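Local coordinates for proline dehydrogenase (Deinococcus radiodurans, PDB 4H6Q), which oxidises L-proline to (S)-1-pyrroline-5-carboxylate with the help of bound FAD, passing the electrons to a quinone in the first step of proline breakdown to glutamate, at residues N31-F36 with R285-Y290; K83-A88 with R121-K126; V146-F151 with A179-L184; Q219-G224 with K241-A246. One frame throughout, in Å; residues are numbered along the deposited sequence.

Contact 1: N31-F36 with R285-Y290; sequences NLAERF and RDWYAY. With TFB (tetrahydrofuran-2-carboxylic acid), chain D.
Ala33 faces Trp287 and Phe36 faces Tyr290 with CA atoms 8.1 and 8.8 Å apart, too far for backbone to meet backbone; side chains, Phe36 O and one water fill the contact. Ala33 CB sits over one face of the Trp287 indole. It lies 4.1 Å from the centroid of the six-membered ring, 28° off the ring normal, a CH-pi contact. The small methyl probably lets helix 23-33 come close to the flat ring. Trp287 CG stands between its backbone N and carbonyl carbon (chi1 44°), and Glu40 takes the bond from its NE1.

The second meeting is polar. One water gives a hydrogen bond to Phe36 O at 2.7 Å and receives one from Tyr290 OH, also at 2.7 Å. The water lies in the plane of the phenol ring, at its edge. Tyr290 CE2 also packs against Phe36 O at 3.9 Å. On its other long side the ring meets the proline analogue tetrahydrofuran-2-carboxylic acid, with Tyr290 CD1 3.6 Å from TFB OXT. Tyr290 thus lines the substrate pocket, where Arg293, Lys100 and Arg294 bind the ligand. A leucine in place of Tyr290 would probably leave the bridging water without its hydroxyl donor and the ligand without the aromatic wall beside it.

Tyr290 also makes a cation-pi contact with Arg294 and touches Tyr280 and Pro282 of strand 277-283. Ala33 and Phe36 both rest on Phe291. The contact therefore ties helix 23-33 and the residues that follow it to helix 288-296 and the turn before it, beside the last strand of the barrel.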
# COMPACT_ATOMS: atom_id res chain seq x y z
N ASN A 31 8.04 -21.78 -3.10
CA ASN A 31 7.98 -21.50 -4.53
C ASN A 31 6.64 -20.91 -4.93
O ASN A 31 6.60 -20.00 -5.77
CB ASN A 31 8.26 -22.72 -5.40
CG ASN A 31 9.65 -23.29 -5.22
OD1 ASN A 31 10.62 -22.59 -4.86
ND2 ASN A 31 9.77 -24.58 -5.47
N LEU A 32 5.56 -21.40 -4.34
CA LEU A 32 4.25 -20.82 -4.57
C LEU A 32 4.25 -19.35 -4.11
O LEU A 32 3.84 -18.44 -4.86
CB LEU A 32 3.19 -21.64 -3.83
CG LEU A 32 1.74 -21.21 -3.97
CD1 LEU A 32 1.33 -21.17 -5.46
CD2 LEU A 32 0.80 -22.14 -3.19
N ALA A 33 4.74 -19.10 -2.90
CA ALA A 33 4.75 -17.74 -2.36
C ALA A 33 5.63 -16.76 -3.15
O ALA A 33 5.35 -15.55 -3.17
CB ALA A 33 5.13 -17.74 -0.91
N GLU A 34 6.67 -17.27 -3.79
CA GLU A 34 7.60 -16.44 -4.54
C GLU A 34 6.96 -15.76 -5.74
O GLU A 34 7.48 -14.76 -6.24
CB GLU A 34 8.78 -17.24 -5.01
CG GLU A 34 9.91 -17.34 -4.02
CD GLU A 34 11.09 -18.08 -4.61
OE1 GLU A 34 10.87 -19.19 -5.15
OE2 GLU A 34 12.22 -17.53 -4.59
N ARG A 35 5.81 -16.24 -6.17
CA ARG A 35 5.08 -15.44 -7.14
C ARG A 35 4.72 -14.05 -6.63
O ARG A 35 4.75 -13.05 -7.38
CB ARG A 35 3.80 -16.17 -7.56
CG ARG A 35 2.93 -15.26 -8.40
CD ARG A 35 1.79 -16.02 -8.98
NE ARG A 35 0.85 -15.11 -9.63
CZ ARG A 35 -0.39 -15.43 -9.97
NH1 ARG A 35 -0.85 -16.65 -9.69
NH2 ARG A 35 -1.18 -14.53 -10.57
N PHE A 36 4.38 -14.00 -5.33
CA PHE A 36 3.79 -12.82 -4.70
C PHE A 36 4.79 -12.05 -3.82
O PHE A 36 4.49 -10.91 -3.42
CB PHE A 36 2.62 -13.25 -3.83
CG PHE A 36 1.55 -13.93 -4.59
CD1 PHE A 36 0.64 -13.21 -5.37
CD2 PHE A 36 1.37 -15.31 -4.45
CE1 PHE A 36 -0.39 -13.87 -6.07
CE2 PHE A 36 0.34 -15.96 -5.13
CZ PHE A 36 -0.53 -15.23 -5.94
N ARG A 285 10.75 -12.35 6.01
CA ARG A 285 10.55 -13.72 6.52
C ARG A 285 9.13 -14.01 7.00
O ARG A 285 8.70 -15.16 7.05
CB ARG A 285 11.54 -14.02 7.65
CG ARG A 285 12.96 -14.09 7.14
N ASP A 286 8.38 -12.98 7.36
CA ASP A 286 7.04 -13.17 7.94
C ASP A 286 5.97 -12.97 6.84
O ASP A 286 5.17 -12.04 6.90
CB ASP A 286 6.81 -12.19 9.08
CG ASP A 286 5.70 -12.60 9.99
OD1 ASP A 286 5.02 -13.64 9.71
OD2 ASP A 286 5.53 -11.87 11.00
N TRP A 287 5.95 -13.87 5.87
CA TRP A 287 5.15 -13.68 4.69
C TRP A 287 3.82 -14.41 4.71
O TRP A 287 3.03 -14.26 3.78
CB TRP A 287 5.94 -14.10 3.43
CG TRP A 287 6.73 -15.40 3.52
CD1 TRP A 287 8.05 -15.52 3.83
CD2 TRP A 287 6.27 -16.74 3.26
NE1 TRP A 287 8.44 -16.84 3.81
CE2 TRP A 287 7.37 -17.61 3.45
CE3 TRP A 287 5.02 -17.29 2.90
CZ2 TRP A 287 7.26 -19.01 3.28
CZ3 TRP A 287 4.93 -18.67 2.72
CH2 TRP A 287 6.03 -19.51 2.91
N TYR A 288 3.54 -15.18 5.76
CA TYR A 288 2.36 -16.06 5.78
C TYR A 288 1.03 -15.33 5.70
O TYR A 288 0.11 -15.78 4.98
CB TYR A 288 2.39 -17.00 6.99
CG TYR A 288 3.66 -17.82 6.98
CD1 TYR A 288 3.76 -18.94 6.15
CD2 TYR A 288 4.78 -17.42 7.69
CE1 TYR A 288 4.89 -19.69 6.10
CE2 TYR A 288 5.94 -18.15 7.62
CZ TYR A 288 6.00 -19.29 6.83
OH TYR A 288 7.16 -20.02 6.78
N ALA A 289 0.89 -14.20 6.40
CA ALA A 289 -0.40 -13.52 6.43
C ALA A 289 -0.75 -12.93 5.05
O ALA A 289 -1.82 -13.16 4.47
CB ALA A 289 -0.43 -12.41 7.50
N TYR A 290 0.17 -12.14 4.49
CA TYR A 290 -0.01 -11.53 3.18
C TYR A 290 -0.24 -12.63 2.13
O TYR A 290 -1.17 -12.54 1.28
CB TYR A 290 1.21 -10.66 2.84
CG TYR A 290 1.22 -10.05 1.47
CD1 TYR A 290 0.93 -8.69 1.30
CD2 TYR A 290 1.59 -10.79 0.34
CE1 TYR A 290 0.95 -8.10 0.07
CE2 TYR A 290 1.65 -10.15 -0.93
CZ TYR A 290 1.30 -8.83 -1.04
OH TYR A 290 1.32 -8.16 -2.26
OA TFB D . -2.52 -4.42 1.93
CA TFB D . -2.92 -5.62 1.26
C TFB D . -2.49 -6.84 2.05
OB TFB D . -2.98 -7.96 1.76
CB TFB D . -2.26 -5.62 -0.05
CG TFB D . -1.11 -4.75 0.14
CD TFB D . -1.40 -3.84 1.28
OXT TFB D . -1.64 -6.76 3.02
O HOH W 1 2.14 -9.76 -4.23

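Contact 2: K83-A88 with R121-K126; sequences KLIEAA and RRIIAK
Ile85 and Lys126 bring together two neighbouring outer helices of the beta8-alpha8 (TIM) barrel, 71-90 and 115-129. The short segments run nearly parallel, at 6°, with their axes 10.3 Å apart, as expected of successive helices joined through a barrel strand.

The apolar part is built on Ile85. Its CD1 lies 3.9 Å from Ile123 CG2, and the two side chains lie crosswise. Its CG2 packs on Lys126 CG at 3.8 Å. Towards the barrel, Ile85 touches Val97 and Ile123 touches Ile99, both on strand 96-99.

The charged part lies on the more exposed side. Lys126 starts with CG anti to N (chi1 -175°) and then bends at chi2 and chi3. This folds the aliphatic chain past Ile85 and lifts the amine to Glu86, where NZ forms a salt bridge with OE2. An alanine here would probably leave Glu86 OE2 without its cation and Ile85 CG2 without the methylene that covers it. The other oxygen, Glu86 OE1, is hydrogen-bonded to Tyr130 OH, which helps to fix the carboxylate. Lys126 NZ stands 2.9 Å from Glu86 OE2, on the syn side and 31° out of the carboxylate plane.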
# COMPACT_ATOMS: atom_id res chain seq x y z
N LYS A 83 16.08 0.60 8.00
CA LYS A 83 17.20 -0.04 7.30
C LYS A 83 16.86 -0.21 5.82
O LYS A 83 17.70 -0.02 4.92
CB LYS A 83 17.53 -1.41 7.90
CG LYS A 83 18.18 -1.32 9.26
CD LYS A 83 18.46 -2.72 9.79
CE LYS A 83 18.92 -2.69 11.26
NZ LYS A 83 18.56 -1.37 11.91
N LEU A 84 15.62 -0.55 5.52
CA LEU A 84 15.17 -0.67 4.13
C LEU A 84 15.28 0.66 3.40
O LEU A 84 15.75 0.72 2.27
CB LEU A 84 13.72 -1.16 4.15
CG LEU A 84 12.98 -1.08 2.82
CD1 LEU A 84 13.57 -2.06 1.80
CD2 LEU A 84 11.48 -1.31 3.06
N ILE A 85 14.78 1.73 4.02
CA ILE A 85 14.84 3.06 3.39
C ILE A 85 16.30 3.46 3.13
O ILE A 85 16.63 4.01 2.06
CB ILE A 85 14.13 4.10 4.30
CG1 ILE A 85 12.63 3.83 4.32
CG2 ILE A 85 14.44 5.52 3.88
CD1 ILE A 85 11.91 4.53 5.50
N GLU A 86 17.20 3.22 4.09
CA GLU A 86 18.63 3.51 3.87
C GLU A 86 19.18 2.73 2.70
O GLU A 86 19.92 3.27 1.86
CB GLU A 86 19.46 3.22 5.13
CG GLU A 86 19.12 4.09 6.35
CD GLU A 86 19.66 5.49 6.31
OE1 GLU A 86 20.13 5.95 5.24
OE2 GLU A 86 19.62 6.14 7.38
N ALA A 87 18.84 1.45 2.60
CA ALA A 87 19.36 0.60 1.54
C ALA A 87 18.80 1.01 0.18
O ALA A 87 19.54 1.02 -0.82
CB ALA A 87 19.05 -0.90 1.84
N ALA A 88 17.51 1.34 0.12
CA ALA A 88 16.94 1.84 -1.14
C ALA A 88 17.64 3.10 -1.62
O ALA A 88 18.11 3.17 -2.76
CB ALA A 88 15.43 2.09 -0.97
N ARG A 121 6.55 8.54 12.77
CA ARG A 121 7.30 9.79 12.63
C ARG A 121 8.75 9.53 12.23
O ARG A 121 9.30 10.22 11.36
CB ARG A 121 7.28 10.57 13.95
CG ARG A 121 5.97 11.30 14.20
CD ARG A 121 5.97 11.88 15.59
NE ARG A 121 4.79 12.73 15.77
CZ ARG A 121 4.14 12.88 16.91
NH1 ARG A 121 4.53 12.21 17.98
NH2 ARG A 121 3.08 13.67 16.97
N ARG A 122 9.40 8.54 12.84
CA ARG A 122 10.80 8.24 12.54
C ARG A 122 10.95 7.71 11.12
O ARG A 122 11.91 8.07 10.40
CB ARG A 122 11.36 7.19 13.53
CG ARG A 122 11.25 7.61 14.98
CD ARG A 122 11.99 6.63 15.88
NE ARG A 122 11.57 5.24 15.82
CZ ARG A 122 12.35 4.23 15.38
NH1 ARG A 122 13.57 4.45 14.91
NH2 ARG A 122 11.94 3.01 15.46
N ILE A 123 10.03 6.83 10.71
CA ILE A 123 10.05 6.29 9.37
C ILE A 123 9.84 7.40 8.31
O ILE A 123 10.59 7.48 7.31
CB ILE A 123 8.99 5.18 9.24
CG1 ILE A 123 9.39 3.96 10.13
CG2 ILE A 123 8.73 4.78 7.77
CD1 ILE A 123 8.24 2.96 10.34
N ILE A 124 8.83 8.23 8.52
CA ILE A 124 8.52 9.26 7.53
C ILE A 124 9.64 10.30 7.48
O ILE A 124 10.01 10.77 6.39
CB ILE A 124 7.16 9.93 7.81
CG1 ILE A 124 6.03 8.90 7.76
CG2 ILE A 124 6.92 11.10 6.79
CD1 ILE A 124 4.76 9.40 8.45
N ALA A 125 10.20 10.68 8.63
CA ALA A 125 11.31 11.65 8.65
C ALA A 125 12.47 11.12 7.80
O ALA A 125 13.09 11.89 7.06
CB ALA A 125 11.74 11.91 10.09
N LYS A 126 12.80 9.84 7.92
CA LYS A 126 13.91 9.25 7.18
C LYS A 126 13.60 9.22 5.68
O LYS A 126 14.44 9.63 4.84
CB LYS A 126 14.29 7.86 7.72
CG LYS A 126 15.50 7.23 7.08
CD LYS A 126 16.76 8.08 7.13
CE LYS A 126 17.29 8.19 8.53
NZ LYS A 126 18.67 8.68 8.46

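Contact 3: V146-F151 with A179-L184; sequences VTLEQF and ASLDDL
Leu181 has the most surface buried here, and its two methyls reach two different residues of helix 144-158. CD1 of Leu181 meets Leu148 CD2 at 4.1 Å, and these two side chains are set roughly perpendicular. The other branch, Leu181 CD2, comes to the edge of the Phe151 ring, close to the ring plane, 4.1 Å from CD2 of Phe151. The forked end of Leu181 thus spans one turn of the helix.

Phe151 is second in buried surface. Its CG lies anti to N (chi1 176°), which carries the ring out from the helix towards the 179-184 segment. The ring meets two leucines: Leu181 CD2 at its edge, and Leu184 CD1 at a slant, 4.2 Å from Phe151 CE2. Phe151 and Leu184 run alongside each other but point opposite ways.

Leu148 completes the group on the helix side. It takes part through its CD2 methyl, and the whole contact is apolar. The distances of 4.1 to 4.2 Å mark ordinary van der Waals packing. A charged pair flanks it: Asp183 forms a salt bridge with Arg152, on the same helix as Phe151.

The contact lies in the helical layer of the barrel. It joins helix 144-158 to Leu181, which follows on from helix 174-180, and to the 3-10 turn 182-184. Inwards, Phe151 rests on Thr165 of strand 163-168 and on Pro186. Leu148 touches Met138, an FAD-binding residue just after strand 133-136, while Leu184 also packs on Arg152 and Val155 of helix 144-158.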
# COMPACT_ATOMS: atom_id res chain seq x y z
N VAL A 146 -8.50 5.62 13.98
CA VAL A 146 -7.19 5.99 14.47
C VAL A 146 -6.19 6.20 13.33
O VAL A 146 -5.38 7.13 13.36
CB VAL A 146 -6.61 4.97 15.53
CG1 VAL A 146 -6.42 3.55 14.98
CG2 VAL A 146 -5.29 5.47 16.08
N THR A 147 -6.25 5.37 12.29
CA THR A 147 -5.34 5.58 11.15
C THR A 147 -5.61 6.93 10.47
O THR A 147 -4.66 7.64 10.12
CB THR A 147 -5.44 4.44 10.13
OG1 THR A 147 -5.09 3.22 10.80
CG2 THR A 147 -4.53 4.63 8.92
N LEU A 148 -6.87 7.31 10.28
CA LEU A 148 -7.17 8.60 9.65
C LEU A 148 -6.82 9.81 10.53
O LEU A 148 -6.38 10.85 10.02
CB LEU A 148 -8.64 8.67 9.17
CG LEU A 148 -8.98 7.69 8.05
CD1 LEU A 148 -10.44 7.87 7.62
CD2 LEU A 148 -8.04 7.76 6.82
N GLU A 149 -6.98 9.68 11.85
CA GLU A 149 -6.53 10.69 12.79
C GLU A 149 -5.01 10.86 12.73
O GLU A 149 -4.47 11.98 12.65
CB GLU A 149 -6.95 10.34 14.21
N GLN A 150 -4.30 9.73 12.77
CA GLN A 150 -2.84 9.76 12.73
C GLN A 150 -2.34 10.27 11.38
O GLN A 150 -1.36 11.05 11.32
CB GLN A 150 -2.26 8.41 13.09
CG GLN A 150 -2.53 8.00 14.53
CD GLN A 150 -2.04 6.61 14.90
OE1 GLN A 150 -1.98 5.71 14.07
NE2 GLN A 150 -1.67 6.44 16.17
N PHE A 151 -3.01 9.87 10.29
CA PHE A 151 -2.69 10.42 8.96
C PHE A 151 -2.78 11.95 8.94
O PHE A 151 -1.84 12.63 8.49
CB PHE A 151 -3.59 9.82 7.90
CG PHE A 151 -3.37 10.41 6.55
CD1 PHE A 151 -2.14 10.24 5.88
CD2 PHE A 151 -4.39 11.12 5.92
CE1 PHE A 151 -1.94 10.82 4.63
CE2 PHE A 151 -4.18 11.69 4.65
CZ PHE A 151 -2.96 11.52 3.99
N ALA A 179 -14.04 12.68 1.48
CA ALA A 179 -14.41 14.09 1.49
C ALA A 179 -13.87 14.82 2.71
O ALA A 179 -13.46 15.99 2.59
CB ALA A 179 -15.96 14.22 1.43
N SER A 180 -13.83 14.14 3.87
CA SER A 180 -13.37 14.79 5.11
C SER A 180 -11.89 15.15 5.05
O SER A 180 -11.42 16.02 5.79
CB SER A 180 -13.63 13.90 6.33
OG SER A 180 -12.63 12.86 6.42
N LEU A 181 -11.16 14.52 4.14
CA LEU A 181 -9.72 14.69 4.03
C LEU A 181 -9.31 15.73 2.99
O LEU A 181 -8.10 16.02 2.85
CB LEU A 181 -9.03 13.34 3.73
CG LEU A 181 -9.12 12.31 4.88
CD1 LEU A 181 -8.73 10.95 4.34
CD2 LEU A 181 -8.22 12.71 6.04
N ASP A 182 -10.28 16.29 2.25
CA ASP A 182 -9.92 17.13 1.09
C ASP A 182 -9.07 18.35 1.42
O ASP A 182 -8.29 18.81 0.58
CB ASP A 182 -11.16 17.58 0.30
CG ASP A 182 -11.58 16.59 -0.79
OD1 ASP A 182 -10.73 15.83 -1.29
OD2 ASP A 182 -12.76 16.59 -1.20
N ASP A 183 -9.19 18.88 2.64
CA ASP A 183 -8.41 20.06 3.02
C ASP A 183 -6.92 19.77 3.07
O ASP A 183 -6.09 20.68 2.97
CB ASP A 183 -8.88 20.62 4.38
CG ASP A 183 -8.79 19.57 5.48
OD1 ASP A 183 -9.49 18.52 5.39
OD2 ASP A 183 -8.00 19.76 6.42
N LEU A 184 -6.58 18.49 3.21
CA LEU A 184 -5.19 18.10 3.27
C LEU A 184 -4.57 17.89 1.88
O LEU A 184 -3.36 17.64 1.77
CB LEU A 184 -5.05 16.74 4.04
CG LEU A 184 -5.51 16.81 5.50
CD1 LEU A 184 -5.42 15.40 6.08
CD2 LEU A 184 -4.69 17.76 6.34

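Contact 4: Q219-G224 with K241-A246; sequences QHLKAG and KRFVLA
In Phe243 the ring carbon CG points opposite the backbone N (chi1 -179°), which carries the ring from helix 234-246 to Leu221 and Lys222. Lys222 has CG anti to its carbonyl carbon (chi1 -76°) and an extended chain beyond it, so its methylenes run across the edge of that ring.

Lys222 CE comes closest, 3.5 Å from Phe243 CZ, near the ring plane. Lys222 CG lies in that plane too, at 3.9 Å from the same CZ. The lysine therefore offers its aliphatic part to the ring edge.

Leu221 meets the neighbouring part of the ring. Its CD1 is 3.9 Å from Phe243 CD2, and its CB is 4.0 Å from Phe243 CE2. The leucine and the phenylalanine reach past one another from their two helices. The same Leu221 CD1 also comes to Val244 CG2 at 4.1 Å, so one methyl touches both Phe243 and Val244.

The ring has further aromatic company in Phe218 and His247, both stacked with it. Leu221 also touches Thr227 of strand 227-230, which seats helix 206-222 on the barrel strand. Helix 206-222 ends close by in a Schellman motif, with Gly224 at phi 82°. At this angle a side chain would press on the preceding carbonyl oxygen, which suits glycine.

The chemistry across the contact is that of carbon against carbon. Burial of Leu221, Phe243 and Val244 probably supplies most of the cohesion, and Lys222 adds an aliphatic cover at the more exposed margin.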
# COMPACT_ATOMS: atom_id res chain seq x y z
N GLN A 219 -14.07 10.93 -7.61
CA GLN A 219 -14.18 12.09 -6.72
C GLN A 219 -12.80 12.62 -6.33
O GLN A 219 -12.60 13.83 -6.20
CB GLN A 219 -15.01 11.76 -5.46
CG GLN A 219 -16.51 11.61 -5.71
CD GLN A 219 -17.12 12.89 -6.24
OE1 GLN A 219 -17.05 13.94 -5.59
NE2 GLN A 219 -17.70 12.81 -7.43
N HIS A 220 -11.85 11.70 -6.11
CA HIS A 220 -10.51 12.13 -5.73
C HIS A 220 -9.84 12.88 -6.90
O HIS A 220 -9.20 13.93 -6.70
CB HIS A 220 -9.62 10.96 -5.27
CG HIS A 220 -8.67 11.36 -4.18
ND1 HIS A 220 -9.12 11.97 -3.01
CD2 HIS A 220 -7.33 11.20 -4.05
CE1 HIS A 220 -8.07 12.16 -2.21
NE2 HIS A 220 -6.98 11.69 -2.81
N LEU A 221 -10.01 12.35 -8.12
CA LEU A 221 -9.46 13.01 -9.30
C LEU A 221 -10.11 14.36 -9.55
O LEU A 221 -9.44 15.35 -9.91
CB LEU A 221 -9.63 12.13 -10.52
CG LEU A 221 -8.76 10.86 -10.54
CD1 LEU A 221 -9.19 9.98 -11.70
CD2 LEU A 221 -7.25 11.22 -10.66
N LYS A 222 -11.42 14.46 -9.36
CA LYS A 222 -12.10 15.73 -9.61
C LYS A 222 -11.64 16.77 -8.59
O LYS A 222 -11.62 17.99 -8.89
CB LYS A 222 -13.63 15.58 -9.55
CG LYS A 222 -14.25 14.91 -10.77
CD LYS A 222 -15.78 14.77 -10.57
CE LYS A 222 -16.36 13.78 -11.54
NZ LYS A 222 -17.84 13.80 -11.58
N ALA A 223 -11.30 16.29 -7.38
CA ALA A 223 -10.83 17.17 -6.31
C ALA A 223 -9.40 17.63 -6.56
O ALA A 223 -8.88 18.49 -5.84
CB ALA A 223 -10.96 16.46 -4.93
N GLY A 224 -8.75 17.04 -7.57
CA GLY A 224 -7.39 17.47 -7.88
C GLY A 224 -6.33 16.83 -6.99
O GLY A 224 -5.17 17.32 -6.93
N LYS A 241 -9.28 4.89 -17.44
CA LYS A 241 -8.64 5.48 -18.62
C LYS A 241 -9.64 6.38 -19.33
O LYS A 241 -9.30 7.50 -19.78
CB LYS A 241 -8.16 4.42 -19.62
CG LYS A 241 -7.09 3.48 -19.11
CD LYS A 241 -6.55 2.67 -20.27
CE LYS A 241 -5.70 1.57 -19.76
NZ LYS A 241 -5.13 0.67 -20.81
N ARG A 242 -10.87 5.91 -19.46
CA ARG A 242 -11.91 6.68 -20.12
C ARG A 242 -12.21 7.98 -19.36
O ARG A 242 -12.29 9.05 -19.96
CB ARG A 242 -13.15 5.78 -20.12
CG ARG A 242 -14.40 6.37 -20.75
CD ARG A 242 -15.19 7.34 -19.86
NE ARG A 242 -15.57 6.74 -18.57
CZ ARG A 242 -16.15 7.42 -17.58
NH1 ARG A 242 -16.38 8.72 -17.74
NH2 ARG A 242 -16.43 6.83 -16.42
N PHE A 243 -12.35 7.89 -18.04
CA PHE A 243 -12.66 9.05 -17.20
C PHE A 243 -11.57 10.10 -17.32
O PHE A 243 -11.85 11.30 -17.51
CB PHE A 243 -12.82 8.60 -15.77
CG PHE A 243 -13.16 9.72 -14.81
CD1 PHE A 243 -14.49 10.00 -14.50
CD2 PHE A 243 -12.14 10.49 -14.23
CE1 PHE A 243 -14.83 11.02 -13.61
CE2 PHE A 243 -12.47 11.51 -13.31
CZ PHE A 243 -13.83 11.78 -13.01
N VAL A 244 -10.32 9.66 -17.24
CA VAL A 244 -9.20 10.60 -17.32
C VAL A 244 -9.18 11.32 -18.67
O VAL A 244 -8.96 12.55 -18.74
CB VAL A 244 -7.88 9.82 -17.06
CG1 VAL A 244 -6.64 10.51 -17.53
CG2 VAL A 244 -7.79 9.48 -15.54
N LEU A 245 -9.45 10.58 -19.74
CA LEU A 245 -9.51 11.20 -21.07
C LEU A 245 -10.64 12.22 -21.15
O LEU A 245 -10.43 13.38 -21.57
CB LEU A 245 -9.69 10.09 -22.11
CG LEU A 245 -9.86 10.54 -23.58
CD1 LEU A 245 -8.68 11.43 -24.08
CD2 LEU A 245 -10.04 9.33 -24.46
N ALA A 246 -11.83 11.85 -20.69
CA ALA A 246 -12.99 12.75 -20.80
C ALA A 246 -12.82 14.01 -19.97
O ALA A 246 -13.37 15.06 -20.32
CB ALA A 246 -14.24 12.04 -20.35

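How the contacts relate
Contacts 2, 3 and 4 lie in the helical layer of the barrel; contact 1 brings helix 23-33 to the substrate pocket. Contacts 1 and 4 are mainly buried; contacts 2 and 3 are partly so. Contact 1 alone uses a bridging water and joins helices far apart in sequence. The others follow one another along the chain. Only contact 2 carries a salt bridge between its segments, while contacts 3 and 4 rest on apolar packing. The contacts share no helix. Contacts 2 and 3 are neighbours, since helix 115-129 also packs on helix 144-158 through Ile124 and Leu154. Contacts 3 and 4 touch, with Asp182 OD1 3.7 Å from Ala223 CB.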